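Long-range contacts in DUF1573 domain-containing protein (Porphyromonas gingivalis, PDB 2QSV), which is of unknown function, possibly with cysteine-type peptidase activity, its C-terminal part holding two E-set domains: residues Leu126-Leu131 against Ile181-Gln186; Thr157-Leu162 against Glu191-Ile196; Ala197-Ile202 against Leu211-Val216. All blocks are in the same frame, centred on the assembly; numbering follows the deposited sequence.

Interaction 1 (Leu126-Leu131 against Ile181-Gln186); sequences LDMGQL and IAVDPQ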
loop_
_atom_site.group_PDB
_atom_site.type_symbol
_atom_site.label_atom_id
_atom_site.label_comp_id
_atom_site.label_asym_id
_atom_site.label_seq_id
_atom_site.Cartn_x
_atom_site.Cartn_y
_atom_site.Cartn_z
ATOM N N LEU A 126 13.639 -13.891 4.761
ATOM C CA LEU A 126 14.024 -14.871 3.778
ATOM C C LEU A 126 15.157 -14.314 2.897
ATOM O O LEU A 126 14.948 -13.380 2.118
ATOM C CB LEU A 126 12.809 -15.264 2.890
ATOM C CG LEU A 126 13.117 -16.162 1.669
ATOM C CD1 LEU A 126 13.643 -17.548 2.075
ATOM C CD2 LEU A 126 11.882 -16.340 0.759
ATOM N N ASP A 127 16.342 -14.909 2.995
ATOM C CA ASP A 127 17.437 -14.509 2.103
ATOM C C ASP A 127 17.555 -15.558 1.030
ATOM O O ASP A 127 17.967 -16.688 1.304
ATOM C CB ASP A 127 18.763 -14.334 2.883
ATOM C CG ASP A 127 19.875 -13.628 2.047
ATOM O OD1 ASP A 127 19.830 -13.590 0.785
ATOM O OD2 ASP A 127 20.800 -13.100 2.691
HETATM N N MSE A 128 17.153 -15.216 -0.189
HETATM C CA MSE A 128 17.199 -16.178 -1.288
HETATM C C MSE A 128 18.575 -16.379 -1.934
HETATM O O MSE A 128 18.732 -17.217 -2.830
HETATM C CB MSE A 128 16.172 -15.816 -2.333
HETATM C CG MSE A 128 14.789 -15.799 -1.731
HETATM SE SE MSE A 128 13.474 -15.481 -3.044
HETATM C CE MSE A 128 13.850 -16.814 -4.351
ATOM N N GLY A 129 19.567 -15.649 -1.451
ATOM C CA GLY A 129 20.912 -15.700 -2.007
ATOM C C GLY A 129 21.023 -15.179 -3.435
ATOM O O GLY A 129 20.280 -14.280 -3.856
ATOM N N GLN A 130 21.961 -15.768 -4.175
ATOM C CA GLN A 130 22.273 -15.398 -5.545
ATOM C C GLN A 130 21.418 -16.181 -6.528
ATOM O O GLN A 130 21.382 -17.405 -6.481
ATOM C CB GLN A 130 23.766 -15.621 -5.814
ATOM C CG GLN A 130 24.182 -15.484 -7.268
ATOM C CD GLN A 130 25.678 -15.305 -7.429
ATOM O OE1 GLN A 130 26.193 -14.182 -7.372
ATOM N NE2 GLN A 130 26.384 -16.410 -7.631
ATOM N N LEU A 131 20.733 -15.461 -7.418
ATOM C CA LEU A 131 19.769 -16.063 -8.339
ATOM C C LEU A 131 20.317 -16.428 -9.719
ATOM O O LEU A 131 19.765 -17.324 -10.375
ATOM C CB LEU A 131 18.552 -15.151 -8.524
ATOM C CG LEU A 131 17.791 -14.643 -7.302
ATOM C CD1 LEU A 131 16.580 -13.896 -7.776
ATOM C CD2 LEU A 131 17.376 -15.777 -6.396
ATOM N N ILE A 181 6.314 -17.644 -3.116
ATOM C CA ILE A 181 7.075 -16.431 -3.406
ATOM C C ILE A 181 7.881 -16.706 -4.692
ATOM O O ILE A 181 8.362 -17.824 -4.923
ATOM C CB ILE A 181 7.983 -16.101 -2.200
ATOM C CG1 ILE A 181 7.088 -15.753 -1.001
ATOM C CG2 ILE A 181 9.032 -14.960 -2.507
ATOM C CD1 ILE A 181 7.757 -15.953 0.343
ATOM N N ALA A 182 7.949 -15.705 -5.568
ATOM C CA ALA A 182 8.838 -15.778 -6.741
ATOM C C ALA A 182 9.588 -14.441 -6.937
ATOM O O ALA A 182 8.983 -13.359 -6.780
ATOM C CB ALA A 182 8.059 -16.181 -8.003
ATOM N N VAL A 183 10.898 -14.520 -7.173
ATOM C CA VAL A 183 11.725 -13.335 -7.494
ATOM C C VAL A 183 12.224 -13.464 -8.945
ATOM O O VAL A 183 12.734 -14.514 -9.324
ATOM C CB VAL A 183 12.873 -13.089 -6.482
ATOM C CG1 VAL A 183 13.882 -11.944 -6.975
ATOM C CG2 VAL A 183 12.294 -12.723 -5.142
ATOM N N ASP A 184 12.007 -12.410 -9.748
ATOM C CA ASP A 184 12.360 -12.382 -11.169
ATOM C C ASP A 184 13.651 -11.557 -11.345
ATOM O O ASP A 184 13.604 -10.315 -11.297
ATOM C CB ASP A 184 11.202 -11.795 -12.000
ATOM C CG ASP A 184 11.339 -12.054 -13.541
ATOM O OD1 ASP A 184 12.449 -12.321 -14.068
ATOM O OD2 ASP A 184 10.301 -11.960 -14.236
ATOM N N PRO A 185 14.805 -12.240 -11.516
ATOM C CA PRO A 185 16.082 -11.538 -11.672
ATOM C C PRO A 185 16.160 -10.705 -12.973
ATOM O O PRO A 185 16.959 -9.777 -13.031
ATOM C CB PRO A 185 17.117 -12.674 -11.722
ATOM C CG PRO A 185 16.365 -13.829 -12.212
ATOM C CD PRO A 185 14.969 -13.696 -11.660
ATOM N N GLN A 186 15.393 -11.084 -13.993
ATOM C CA GLN A 186 15.309 -10.308 -15.243
ATOM C C GLN A 186 14.665 -8.932 -15.047
ATOM O O GLN A 186 15.036 -7.962 -15.751
ATOM C CB GLN A 186 14.586 -11.087 -16.353
ATOM C CG GLN A 186 15.233 -12.441 -16.667
ATOM C CD GLN A 186 16.779 -12.390 -16.799
ATOM O OE1 GLN A 186 17.321 -11.619 -17.586
ATOM N NE2 GLN A 186 17.477 -13.235 -16.041
#

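Interaction 2 (Thr157-Leu162 against Glu191-Ile196); sequences TRNPAL and EGWQSI. With NA (sodium ion), chain C.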
loop_
_atom_site.group_PDB
_atom_site.type_symbol
_atom_site.label_atom_id
_atom_site.label_comp_id
_atom_site.label_asym_id
_atom_site.label_seq_id
_atom_site.Cartn_x
_atom_site.Cartn_y
_atom_site.Cartn_z
ATOM N N THR A 157 2.895 -6.877 -2.330
ATOM C CA THR A 157 4.282 -6.553 -2.582
ATOM C C THR A 157 4.360 -5.191 -3.360
ATOM O O THR A 157 3.460 -4.847 -4.156
ATOM C CB THR A 157 5.021 -7.717 -3.319
ATOM O OG1 THR A 157 4.336 -8.015 -4.530
ATOM C CG2 THR A 157 5.056 -9.025 -2.448
ATOM N N ARG A 158 5.394 -4.419 -3.110
ATOM C CA ARG A 158 5.587 -3.161 -3.851
ATOM C C ARG A 158 6.700 -3.315 -4.923
ATOM O O ARG A 158 6.648 -2.698 -5.972
ATOM C CB ARG A 158 5.921 -1.987 -2.896
ATOM C CG ARG A 158 4.877 -1.688 -1.791
ATOM C CD ARG A 158 3.483 -1.358 -2.331
ATOM N NE ARG A 158 2.561 -0.864 -1.282
ATOM C CZ ARG A 158 1.224 -0.995 -1.282
ATOM N NH1 ARG A 158 0.604 -1.642 -2.274
ATOM N NH2 ARG A 158 0.495 -0.477 -0.272
ATOM N N ASN A 159 7.682 -4.154 -4.669
ATOM C CA ASN A 159 8.750 -4.379 -5.618
ATOM C C ASN A 159 8.284 -5.215 -6.816
ATOM O O ASN A 159 7.701 -6.309 -6.624
ATOM C CB ASN A 159 9.927 -5.021 -4.881
ATOM C CG ASN A 159 11.204 -5.017 -5.691
ATOM O OD1 ASN A 159 11.270 -5.570 -6.796
ATOM N ND2 ASN A 159 12.225 -4.401 -5.138
ATOM N N PRO A 160 8.530 -4.702 -8.066
ATOM C CA PRO A 160 8.097 -5.346 -9.286
ATOM C C PRO A 160 8.800 -6.672 -9.593
ATOM O O PRO A 160 8.333 -7.397 -10.452
ATOM C CB PRO A 160 8.426 -4.293 -10.383
ATOM C CG PRO A 160 9.580 -3.561 -9.838
ATOM C CD PRO A 160 9.253 -3.423 -8.370
ATOM N N ALA A 161 9.909 -6.971 -8.934
ATOM C CA ALA A 161 10.589 -8.256 -9.132
ATOM C C ALA A 161 10.030 -9.366 -8.203
ATOM O O ALA A 161 10.389 -10.526 -8.348
ATOM C CB ALA A 161 12.085 -8.110 -8.896
ATOM N N LEU A 162 9.174 -8.984 -7.259
ATOM C CA LEU A 162 8.719 -9.867 -6.163
ATOM C C LEU A 162 7.209 -10.091 -6.214
ATOM O O LEU A 162 6.443 -9.122 -6.239
ATOM C CB LEU A 162 9.085 -9.257 -4.807
ATOM C CG LEU A 162 8.622 -9.969 -3.503
ATOM C CD1 LEU A 162 9.204 -11.367 -3.290
ATOM C CD2 LEU A 162 8.954 -9.109 -2.303
ATOM N N GLU A 191 15.781 -3.216 -14.288
ATOM C CA GLU A 191 15.699 -2.064 -13.385
ATOM C C GLU A 191 17.058 -1.611 -12.845
ATOM O O GLU A 191 17.125 -0.706 -12.002
ATOM C CB GLU A 191 14.796 -2.390 -12.188
ATOM C CG GLU A 191 13.367 -2.813 -12.533
ATOM C CD GLU A 191 12.409 -1.651 -12.729
ATOM O OE1 GLU A 191 12.711 -0.524 -12.264
ATOM O OE2 GLU A 191 11.334 -1.880 -13.343
ATOM N N GLY A 192 18.134 -2.264 -13.292
ATOM C CA GLY A 192 19.486 -1.959 -12.814
ATOM C C GLY A 192 19.688 -2.148 -11.332
ATOM O O GLY A 192 20.391 -1.364 -10.695
ATOM N N TRP A 193 19.046 -3.173 -10.766
ATOM C CA TRP A 193 19.304 -3.571 -9.374
ATOM C C TRP A 193 20.217 -4.797 -9.399
ATOM O O TRP A 193 20.032 -5.699 -10.227
ATOM C CB TRP A 193 18.003 -3.882 -8.607
ATOM C CG TRP A 193 17.001 -2.746 -8.585
ATOM C CD1 TRP A 193 17.274 -1.400 -8.515
ATOM C CD2 TRP A 193 15.569 -2.861 -8.609
ATOM N NE1 TRP A 193 16.102 -0.672 -8.515
ATOM C CE2 TRP A 193 15.041 -1.540 -8.575
ATOM C CE3 TRP A 193 14.678 -3.947 -8.665
ATOM C CZ2 TRP A 193 13.660 -1.283 -8.582
ATOM C CZ3 TRP A 193 13.316 -3.691 -8.679
ATOM C CH2 TRP A 193 12.820 -2.370 -8.635
ATOM N N GLN A 194 21.220 -4.808 -8.524
ATOM C CA GLN A 194 22.075 -5.976 -8.364
ATOM C C GLN A 194 21.510 -6.841 -7.243
ATOM O O GLN A 194 21.764 -8.041 -7.187
ATOM C CB GLN A 194 23.526 -5.580 -8.044
ATOM C CG GLN A 194 24.366 -5.148 -9.252
ATOM C CD GLN A 194 24.666 -6.294 -10.211
ATOM O OE1 GLN A 194 24.285 -6.246 -11.379
ATOM N NE2 GLN A 194 25.345 -7.330 -9.720
ATOM N N SER A 195 20.759 -6.206 -6.348
ATOM C CA SER A 195 20.133 -6.886 -5.234
ATOM C C SER A 195 18.824 -6.189 -4.844
ATOM O O SER A 195 18.598 -4.992 -5.151
ATOM C CB SER A 195 21.097 -6.955 -4.055
ATOM O OG SER A 195 21.281 -5.679 -3.491
ATOM N N ILE A 196 17.944 -6.949 -4.198
ATOM C CA ILE A 196 16.727 -6.374 -3.641
ATOM C C ILE A 196 16.617 -6.681 -2.169
ATOM O O ILE A 196 17.176 -7.647 -1.682
ATOM C CB ILE A 196 15.438 -6.836 -4.367
ATOM C CG1 ILE A 196 15.320 -8.368 -4.410
ATOM C CG2 ILE A 196 15.320 -6.212 -5.738
ATOM C CD1 ILE A 196 13.917 -8.850 -4.713
HETATM NA NA NA C . 5.152 -6.711 -6.916
HETATM O O HOH W 1 4.322 -4.441 -7.668
HETATM O O HOH W 2 4.777 -7.963 -8.545
HETATM O O HOH W 3 2.789 -7.751 -6.744
#

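Interaction 3 (Ala197-Ile202 against Leu211-Val216); sequences AADISI and LRRIKV. With SO4 (sulfate ion), chain B.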
loop_
_atom_site.group_PDB
_atom_site.type_symbol
_atom_site.label_atom_id
_atom_site.label_comp_id
_atom_site.label_asym_id
_atom_site.label_seq_id
_atom_site.Cartn_x
_atom_site.Cartn_y
_atom_site.Cartn_z
ATOM N N ALA A 197 15.890 -5.832 -1.461
ATOM C CA ALA A 197 15.535 -6.088 -0.106
ATOM C C ALA A 197 14.101 -5.543 -0.029
ATOM O O ALA A 197 13.883 -4.324 -0.026
ATOM C CB ALA A 197 16.494 -5.371 0.848
ATOM N N ALA A 198 13.119 -6.436 -0.080
ATOM C CA ALA A 198 11.747 -6.002 -0.292
ATOM C C ALA A 198 10.803 -6.685 0.730
ATOM O O ALA A 198 11.088 -7.817 1.192
ATOM C CB ALA A 198 11.357 -6.308 -1.710
ATOM N N ASP A 199 9.751 -5.990 1.128
ATOM C CA ASP A 199 8.781 -6.525 2.067
ATOM C C ASP A 199 7.581 -7.190 1.400
ATOM O O ASP A 199 7.007 -6.657 0.452
ATOM C CB ASP A 199 8.231 -5.452 3.008
ATOM C CG ASP A 199 9.287 -4.898 3.953
ATOM O OD1 ASP A 199 10.162 -5.672 4.428
ATOM O OD2 ASP A 199 9.246 -3.664 4.189
ATOM N N ILE A 200 7.203 -8.355 1.935
ATOM C CA ILE A 200 5.850 -8.840 1.717
ATOM C C ILE A 200 4.991 -8.355 2.889
ATOM O O ILE A 200 5.312 -8.632 4.002
ATOM C CB ILE A 200 5.769 -10.408 1.631
ATOM C CG1 ILE A 200 6.618 -10.911 0.456
ATOM C CG2 ILE A 200 4.300 -10.782 1.434
ATOM C CD1 ILE A 200 7.076 -12.450 0.561
ATOM N N SER A 201 3.907 -7.644 2.619
ATOM C CA SER A 201 3.049 -7.141 3.680
ATOM C C SER A 201 1.759 -7.952 3.760
ATOM O O SER A 201 1.076 -8.175 2.728
ATOM C CB SER A 201 2.703 -5.666 3.454
ATOM O OG SER A 201 3.889 -4.878 3.478
ATOM N N ILE A 202 1.453 -8.412 4.973
ATOM C CA ILE A 202 0.256 -9.251 5.194
ATOM C C ILE A 202 -0.629 -8.607 6.200
ATOM O O ILE A 202 -0.214 -8.334 7.278
ATOM C CB ILE A 202 0.634 -10.723 5.695
ATOM C CG1 ILE A 202 1.557 -11.429 4.670
ATOM C CG2 ILE A 202 -0.687 -11.530 6.045
ATOM C CD1 ILE A 202 2.214 -12.751 5.172
ATOM N N LEU A 211 -0.652 -6.377 10.941
ATOM C CA LEU A 211 0.162 -6.072 9.782
ATOM C C LEU A 211 1.551 -6.724 9.973
ATOM O O LEU A 211 2.351 -6.314 10.851
ATOM C CB LEU A 211 0.212 -4.540 9.523
ATOM C CG LEU A 211 1.214 -4.029 8.489
ATOM C CD1 LEU A 211 0.956 -4.587 7.102
ATOM C CD2 LEU A 211 1.199 -2.475 8.470
ATOM N N ARG A 212 1.835 -7.752 9.154
ATOM C CA ARG A 212 3.037 -8.555 9.348
ATOM C C ARG A 212 3.908 -8.420 8.112
ATOM O O ARG A 212 3.388 -8.364 7.034
ATOM C CB ARG A 212 2.603 -10.020 9.579
ATOM C CG ARG A 212 3.593 -10.799 10.374
ATOM C CD ARG A 212 3.589 -10.415 11.864
ATOM N NE ARG A 212 4.643 -11.231 12.405
ATOM C CZ ARG A 212 4.475 -12.497 12.792
ATOM N NH1 ARG A 212 3.231 -13.075 12.755
ATOM N NH2 ARG A 212 5.528 -13.151 13.256
ATOM N N ARG A 213 5.229 -8.276 8.253
ATOM C CA ARG A 213 6.083 -8.119 7.091
ATOM C C ARG A 213 7.177 -9.133 7.054
ATOM O O ARG A 213 7.819 -9.432 8.060
ATOM C CB ARG A 213 6.687 -6.696 6.976
ATOM C CG ARG A 213 5.681 -5.636 6.778
ATOM C CD ARG A 213 6.421 -4.329 6.915
ATOM N NE ARG A 213 5.645 -3.145 6.597
ATOM C CZ ARG A 213 5.081 -2.360 7.498
ATOM N NH1 ARG A 213 5.104 -2.674 8.766
ATOM N NH2 ARG A 213 4.453 -1.287 7.113
ATOM N N ILE A 214 7.347 -9.689 5.873
ATOM C CA ILE A 214 8.401 -10.593 5.611
ATOM C C ILE A 214 9.424 -9.854 4.756
ATOM O O ILE A 214 9.089 -9.365 3.671
ATOM C CB ILE A 214 7.896 -11.827 4.779
ATOM C CG1 ILE A 214 6.835 -12.598 5.570
ATOM C CG2 ILE A 214 9.051 -12.781 4.471
ATOM C CD1 ILE A 214 6.092 -13.569 4.656
ATOM N N LYS A 215 10.654 -9.779 5.242
ATOM C CA LYS A 215 11.745 -9.231 4.431
ATOM C C LYS A 215 12.359 -10.308 3.560
ATOM O O LYS A 215 12.827 -11.325 4.046
ATOM C CB LYS A 215 12.842 -8.600 5.304
ATOM C CG LYS A 215 14.152 -8.304 4.497
ATOM C CD LYS A 215 13.949 -7.209 3.419
ATOM C CE LYS A 215 13.616 -5.856 4.043
ATOM N NZ LYS A 215 12.738 -5.012 3.223
ATOM N N VAL A 216 12.319 -10.088 2.261
ATOM C CA VAL A 216 12.917 -10.958 1.287
ATOM C C VAL A 216 14.168 -10.282 0.662
ATOM O O VAL A 216 14.113 -9.131 0.197
ATOM C CB VAL A 216 11.901 -11.311 0.182
ATOM C CG1 VAL A 216 12.500 -12.287 -0.863
ATOM C CG2 VAL A 216 10.600 -11.921 0.800
HETATM S S SO4 B . 9.321 -2.595 -0.372
HETATM O O1 SO4 B . 10.164 -3.270 0.613
HETATM O O2 SO4 B . 9.604 -1.144 -0.404
HETATM O O3 SO4 B . 9.508 -3.130 -1.720
HETATM O O4 SO4 B . 7.941 -2.732 0.072
HETATM O O HOH W 4 7.040 -2.160 3.784
HETATM O O HOH W 5 11.609 -2.513 3.897
HETATM O O HOH W 6 3.721 -2.183 4.010
#

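Interaction 1 (Leu126-Leu131 against Ile181-Gln186)
V183 is met by two side chains from 126-131, the selenomethionine M128 and L131. Its CB already touches, lying 4.0 Å from L131 CD1. CG1 stands anti to the backbone N (chi1 171°) and comes to 3.4 Å from L131 CD1, a close approach for two methyls. CG2, anti to the carbonyl carbon, faces M128 SE at 3.7 Å. The V183 and L131 side chains cross at about a right angle. The M128 and V183 side chains run past one another in opposite senses. This is the inside of an Ig-like beta sandwich. Strand 125-130 belongs to one sheet, next to 211-219, and strand 176-183 to the other. The two segments run 35° apart, and no hydrogen bond links them. Earlier along both segments, L126 CD2 and I181 CD1 meet tip to tip at 4.2 Å. At the other end L131 CD1 also reaches P185 CB, again at 4.2 Å. P185 opens helix 185-190, and D184 sits at its N-cap, where D184 OD1 takes a weak capping bond from Q186 N. In the partner segment D127 OD1 accepts from G129 N at 3.1 Å, an Asx turn with the donor on the anti side of the carboxylate and 34° out of its plane. From strand 136-144, A138 touches L126, and T136 touches M128 and L131.

Interaction 2 (Thr157-Leu162 against Glu191-Ile196)
N159 points its amide at the W193 ring, tip to tip, yet no hydrogen bond joins the segments. N159 OD1 lies 3.4 Å from W193 CZ3, with the amide and ring planes 62° apart. The other amide branch turns to an apolar partner, N159 ND2 being 3.6 Å from I196 CG2. P160 comes in at the ring edge, its CG 3.7 Å from W193 CH2. E191 CB covers one face of the indole, over its centre. An Asx turn holds the amide: A161 N gives N159 OD1 a 2.9 Å bond, in the carbonyl plane. N159 to L162 is also a type I beta turn, closed by L162 N to N159 O. The same loop binds a sodium ion. T157 OG1 stands between the backbone N and the carbonyl carbon (chi1 57°) and binds the ion at 2.8 Å. The sodium ion also binds N159 O at 2.6 Å, L162 O at 2.8 Å and three waters. All six ligands are neutral oxygens, so no ligand charge offsets that of the ion, which probably polarises the carbonyls. N159 thus serves both sides: its backbone oxygen holds the metal while its amide meets the tip of W193.

Interaction 3 (Ala197-Ile202 against Leu211-Val216)
The R213 guanidinium is approached obliquely by D199 OD2 and S201 OG of the partner strand. L211 CG lies over one of its faces, 4.0 Å above the plane and offset toward the rim. The carboxylate of D199 is the second flat group. In one of its two deposited conformers, K215 NZ forms a salt bridge of 2.9 Å with D199 OD1, meeting it from above the carboxylate plane, 62° out of it. The lysine chain starts with CG anti to the backbone N (chi1 167°), then bends at each later torsion, and its end comes back over the neighbouring strand. R213 is extended from CG to NE, and its NE stays 4.4 Å from D199 OD2, too far for a salt bridge. Water bridges that gap, donating to D199 OD2 and accepting from R213 NE. Another water joins D199 OD2 to K215 NZ. Beneath these groups, strands 195-204 and 211-219 form an antiparallel beta hairpin of the Ig-like domain. A198-V216, I200-I214 and I202-R212 are hydrogen-bonded pairs, each with two backbone bonds. D199-K215 and S201-R213 are the non-hydrogen-bonded pairs between them. A198, I200, I202, I214 and V216 point to the other face of the sheet, into the sandwich. There I200 CD1 packs on V216 CG2 at 3.6 Å, and I202 CD1 on I214 CD1 at 4.0 Å. R212 starts on that face too, but its end leads away and NH1 bonds M120 O. D199 N gives a 2.8 Å hydrogen bond to O1 of a sulfate, probably from the crystallisation liquor. R213, and K215 when in this conformer, may help to stabilise the ionised carboxylate of D199, while the nearby sulfate would oppose this in part.

In the fold
All three contacts lie in the same Ig-like sandwich. Interaction 1 is a buried, wholly apolar contact between its two sheets. Interaction 2 is a surface contact, mostly of loops, with a metal site, an amide and an aromatic ring. Interaction 3 is partly buried and works within one sheet, through backbone bonds between strands, with apolar side chains on the inner face and charges on the outer. Interactions 2 and 3 share strand 195-204, and A198 packs on both N159 and L162. Interaction 1 adjoins interaction 3 through L126 N and K215 O, a probable hydrogen bond, and through I181 against I200. It joins interaction 2 through D184 N and A161 O, also a probable hydrogen bond.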